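Local coordinates for TETR family transcriptional repressor LFRR (Mycobacterium smegmatis, PDB 2V57), which represses transcription of the lfrRA efflux-pump operon by binding directly to the promoter region upstream of lfrR, and is seen here with proflavine, at the interface of chains A and B. Sequence-based numbering; all coordinates share one arbitrary frame. Chains: chain A/B, TETR family transcriptional repressor LFRR.

Contact 1: the interface of chains A and B. Residues chain A 31, 104-105, 164; chain B 108, 111.
B:Tyr108 and A:Lys164 meet tip to tip: the phenol oxygen of one and the amine end of the other point at each other across the subunit boundary. The lysine NZ donates a hydrogen bond of 2.7 Å to the tyrosine OH. Two torsions set up this meeting. On the tyrosine, CG stands anti to the backbone N (chi1 -160°), which directs the ring toward chain A. On the lysine, the chain bends at chi3 (72°) instead of running straight, and the bend turns CE and NZ toward the hydroxyl. The methylene CD is itself 3.4 Å from B:Tyr108 OH, so the chain passes alongside the hydroxyl as well as ending on it.

A:Leu104 lies over one face of the tyrosine at its hydroxyl end, the two side chains crossing at about a right angle. Its CB is 3.6 Å from CZ of B:Tyr108, and its methyl CD1 is 3.4 Å from the OH. Over the opposite face, CB of B:Ser111 sits 3.4 Å above the plane of the B:Tyr108 ring, offset toward the rim, so the ring end is held between leucine and serine. A:Lys164 NZ lies on the serine side of the ring plane and also donates a weak bond to B:Ser111 OG at 3.3 Å. Farther along, the ring carbon CG of A:Pro31 rests 3.3 Å from the B:Ser111 carbonyl O, a van der Waals touch.

On the chain A side the patch joins a loop (A:Pro31), helix 102-108 and the C-terminal end of helix 147-164; chain B contributes B:Tyr108 and the short helical turn 109-112 that follows it.

Contact 2: the interface of chains A and B. Residues chain A 108, 157, 161; chain B 104, 107-108, 154, 157.
A:Tyr108 reaches B:Gln157 with its phenol OH, which donates a 2.6 Å hydrogen bond to the amide oxygen OE1. The geometry is not that of a lone-pair bond, since the hydroxyl stands 43° out of the carbonyl plane. Ring and amide planes are moderately inclined to each other. B:Gln157 is extended beyond CG, and this carries its amide to the edge of the tyrosine ring, where OE1 lies in plane. The A:Gln157 amide also approaches the phenol from within chain A, but its bonds there are weak.

The second direct hydrogen bond runs from B:Tyr107 OH to A:Glu161 OE2 at 3.2 Å. These side chains meet tip to tip, with carboxylate and ring planes 71° apart. The hydroxyl uses the syn side of OE2, close to the carboxylate plane, and OE2 in turn lies at the edge of the ring, in its plane. The extended glutamate chain beyond CG carries the carboxylate to the hydroxyl. Water 1 reinforces this link, contacting both carboxylate oxygens, B:Tyr107 OH and A:Gln157 OE1, the last at 3.0 Å.

Aromatic and apolar contacts lie between the polar pairs. The two copies of Tyr108 cross at about a right angle, and CB of B:Tyr108 lies over one face of the A:Tyr108 ring, 3.7 Å from its centroid, in a CH-pi contact. The equivalent side chains thus differ in role, one presenting a face and the other its beta carbon, and their first torsions differ too: chi1 is -81° in A:Tyr108, whereas B:Tyr108 has CG anti to the backbone N. B:Tyr107 is packed on one face by the amide of its own chain, NE2 of B:Gln157 standing 3.3 Å above the ring centre. At the edge of the A:Tyr108 ring, in its plane, the backbone carbonyl O of B:Leu104 comes 3.5 Å from CE1.

Contact 1: the interface of chains A and B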
# COMPACT_ATOMS: atom_id res chain seq x y z
N PRO A 31 -2.55 -14.01 -6.41
CA PRO A 31 -3.16 -12.84 -7.05
C PRO A 31 -3.30 -12.94 -8.55
O PRO A 31 -4.03 -12.14 -9.13
CB PRO A 31 -2.21 -11.68 -6.70
CG PRO A 31 -1.43 -12.19 -5.50
CD PRO A 31 -1.30 -13.67 -5.70
N LEU A 104 -4.83 -6.08 1.16
CA LEU A 104 -3.71 -5.55 0.39
C LEU A 104 -3.98 -5.69 -1.10
O LEU A 104 -3.72 -4.77 -1.88
CB LEU A 104 -2.40 -6.27 0.76
CG LEU A 104 -1.95 -6.15 2.22
CD1 LEU A 104 -0.78 -7.10 2.45
CD2 LEU A 104 -1.56 -4.73 2.54
N PHE A 105 -4.48 -6.85 -1.51
CA PHE A 105 -4.79 -7.06 -2.92
C PHE A 105 -5.76 -5.99 -3.45
O PHE A 105 -5.51 -5.36 -4.49
CB PHE A 105 -5.39 -8.44 -3.13
CG PHE A 105 -5.76 -8.73 -4.57
CD1 PHE A 105 -4.80 -9.17 -5.46
CD2 PHE A 105 -7.06 -8.57 -5.02
CE1 PHE A 105 -5.12 -9.45 -6.77
CE2 PHE A 105 -7.39 -8.85 -6.35
CZ PHE A 105 -6.42 -9.29 -7.22
N LYS A 164 0.77 -11.55 6.96
CA LYS A 164 1.25 -12.29 5.79
C LYS A 164 2.51 -13.09 6.08
O LYS A 164 2.70 -14.15 5.51
CB LYS A 164 1.52 -11.34 4.62
CG LYS A 164 0.43 -11.30 3.58
CD LYS A 164 0.85 -10.47 2.37
CE LYS A 164 1.91 -11.17 1.54
NZ LYS A 164 1.88 -10.70 0.11
N TYR B 108 3.66 -2.82 -4.06
CA TYR B 108 3.17 -4.18 -3.78
C TYR B 108 3.22 -5.04 -5.05
O TYR B 108 2.69 -6.16 -5.08
CB TYR B 108 1.73 -4.10 -3.23
CG TYR B 108 1.27 -5.33 -2.47
CD1 TYR B 108 1.93 -5.75 -1.31
CD2 TYR B 108 0.17 -6.08 -2.91
CE1 TYR B 108 1.52 -6.90 -0.62
CE2 TYR B 108 -0.26 -7.22 -2.23
CZ TYR B 108 0.43 -7.63 -1.08
OH TYR B 108 0.02 -8.76 -0.40
N SER B 111 4.13 -8.84 -5.19
CA SER B 111 3.01 -9.66 -4.73
C SER B 111 1.92 -9.70 -5.79
O SER B 111 1.43 -10.76 -6.13
CB SER B 111 2.44 -9.16 -3.40
OG SER B 111 3.41 -9.22 -2.37

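Contact 2: the interface of chains A and B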
# COMPACT_ATOMS: atom_id res chain seq x y z
N TYR A 108 -4.17 -2.53 -3.81
CA TYR A 108 -3.01 -2.40 -4.69
C TYR A 108 -3.18 -2.84 -6.16
O TYR A 108 -2.39 -2.45 -7.04
CB TYR A 108 -1.79 -3.04 -4.05
CG TYR A 108 -1.13 -2.15 -3.03
CD1 TYR A 108 -0.48 -0.98 -3.43
CD2 TYR A 108 -1.11 -2.48 -1.68
CE1 TYR A 108 0.16 -0.15 -2.51
CE2 TYR A 108 -0.49 -1.65 -0.74
CZ TYR A 108 0.15 -0.49 -1.17
OH TYR A 108 0.78 0.34 -0.27
N GLN A 157 -2.12 -1.40 7.38
CA GLN A 157 -1.38 -1.96 6.25
C GLN A 157 -0.12 -2.71 6.65
O GLN A 157 0.13 -3.82 6.16
CB GLN A 157 -0.99 -0.87 5.24
CG GLN A 157 -0.22 -1.48 4.09
CD GLN A 157 0.29 -0.46 3.10
OE1 GLN A 157 1.49 -0.30 2.91
NE2 GLN A 157 -0.63 0.23 2.47
N GLU A 161 0.68 -6.91 6.32
CA GLU A 161 1.94 -7.47 5.82
C GLU A 161 2.59 -8.39 6.86
O GLU A 161 3.13 -9.45 6.52
CB GLU A 161 2.88 -6.36 5.38
CG GLU A 161 2.34 -5.64 4.14
CD GLU A 161 2.84 -4.21 4.04
OE1 GLU A 161 2.02 -3.29 4.20
OE2 GLU A 161 4.05 -4.00 3.80
N LEU B 104 3.21 4.26 -5.08
CA LEU B 104 1.97 3.56 -4.75
C LEU B 104 1.66 2.50 -5.78
O LEU B 104 1.04 1.46 -5.48
CB LEU B 104 0.80 4.55 -4.71
CG LEU B 104 0.82 5.64 -3.64
CD1 LEU B 104 -0.15 6.74 -4.02
CD2 LEU B 104 0.48 5.05 -2.27
N TYR B 107 4.87 -0.38 -5.23
CA TYR B 107 5.21 -0.94 -3.91
C TYR B 107 4.89 -2.43 -3.74
O TYR B 107 5.75 -3.20 -3.35
CB TYR B 107 4.55 -0.12 -2.79
CG TYR B 107 4.96 -0.60 -1.41
CD1 TYR B 107 6.22 -0.31 -0.89
CD2 TYR B 107 4.08 -1.34 -0.64
CE1 TYR B 107 6.59 -0.77 0.37
CE2 TYR B 107 4.45 -1.79 0.63
CZ TYR B 107 5.70 -1.50 1.13
OH TYR B 107 6.06 -1.94 2.39
N TYR B 108 3.66 -2.82 -4.06
CA TYR B 108 3.17 -4.18 -3.78
C TYR B 108 3.22 -5.04 -5.05
O TYR B 108 2.69 -6.16 -5.08
CB TYR B 108 1.73 -4.10 -3.23
CG TYR B 108 1.27 -5.33 -2.47
CD1 TYR B 108 1.93 -5.75 -1.31
CD2 TYR B 108 0.17 -6.08 -2.91
CE1 TYR B 108 1.52 -6.90 -0.62
CE2 TYR B 108 -0.26 -7.22 -2.23
CZ TYR B 108 0.43 -7.63 -1.08
OH TYR B 108 0.02 -8.76 -0.40
N ALA B 154 4.58 2.44 4.92
CA ALA B 154 3.15 2.72 4.96
C ALA B 154 2.90 4.21 5.17
O ALA B 154 2.01 4.80 4.54
CB ALA B 154 2.45 1.87 6.02
N GLN B 157 3.53 6.18 2.06
CA GLN B 157 2.43 6.12 1.10
C GLN B 157 1.23 6.95 1.54
O GLN B 157 0.51 7.50 0.70
CB GLN B 157 2.08 4.68 0.79
CG GLN B 157 3.26 4.01 0.08
CD GLN B 157 3.04 2.55 -0.14
OE1 GLN B 157 2.40 2.15 -1.11
NE2 GLN B 157 3.57 1.73 0.77
O HOH W 1 3.99 -0.92 4.54

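Contact 1 and contact 2 are neighbouring patches of one two-fold symmetric interface, with the centres of their C-alpha atoms about 9 Å apart; the symmetry is broken locally at Tyr108, whose side chain is turned differently in the two chains. B:Tyr108 belongs to both: its phenol tip serves contact 1 while its beta carbon serves contact 2, so one side chain ties the patches together. Both also draw on helices 102-108 and 147-164 of chain A, contact 1 at the end of the longer helix and contact 2 along it. TetR-family repressors act as dimers, so this pairing is likely the functional one.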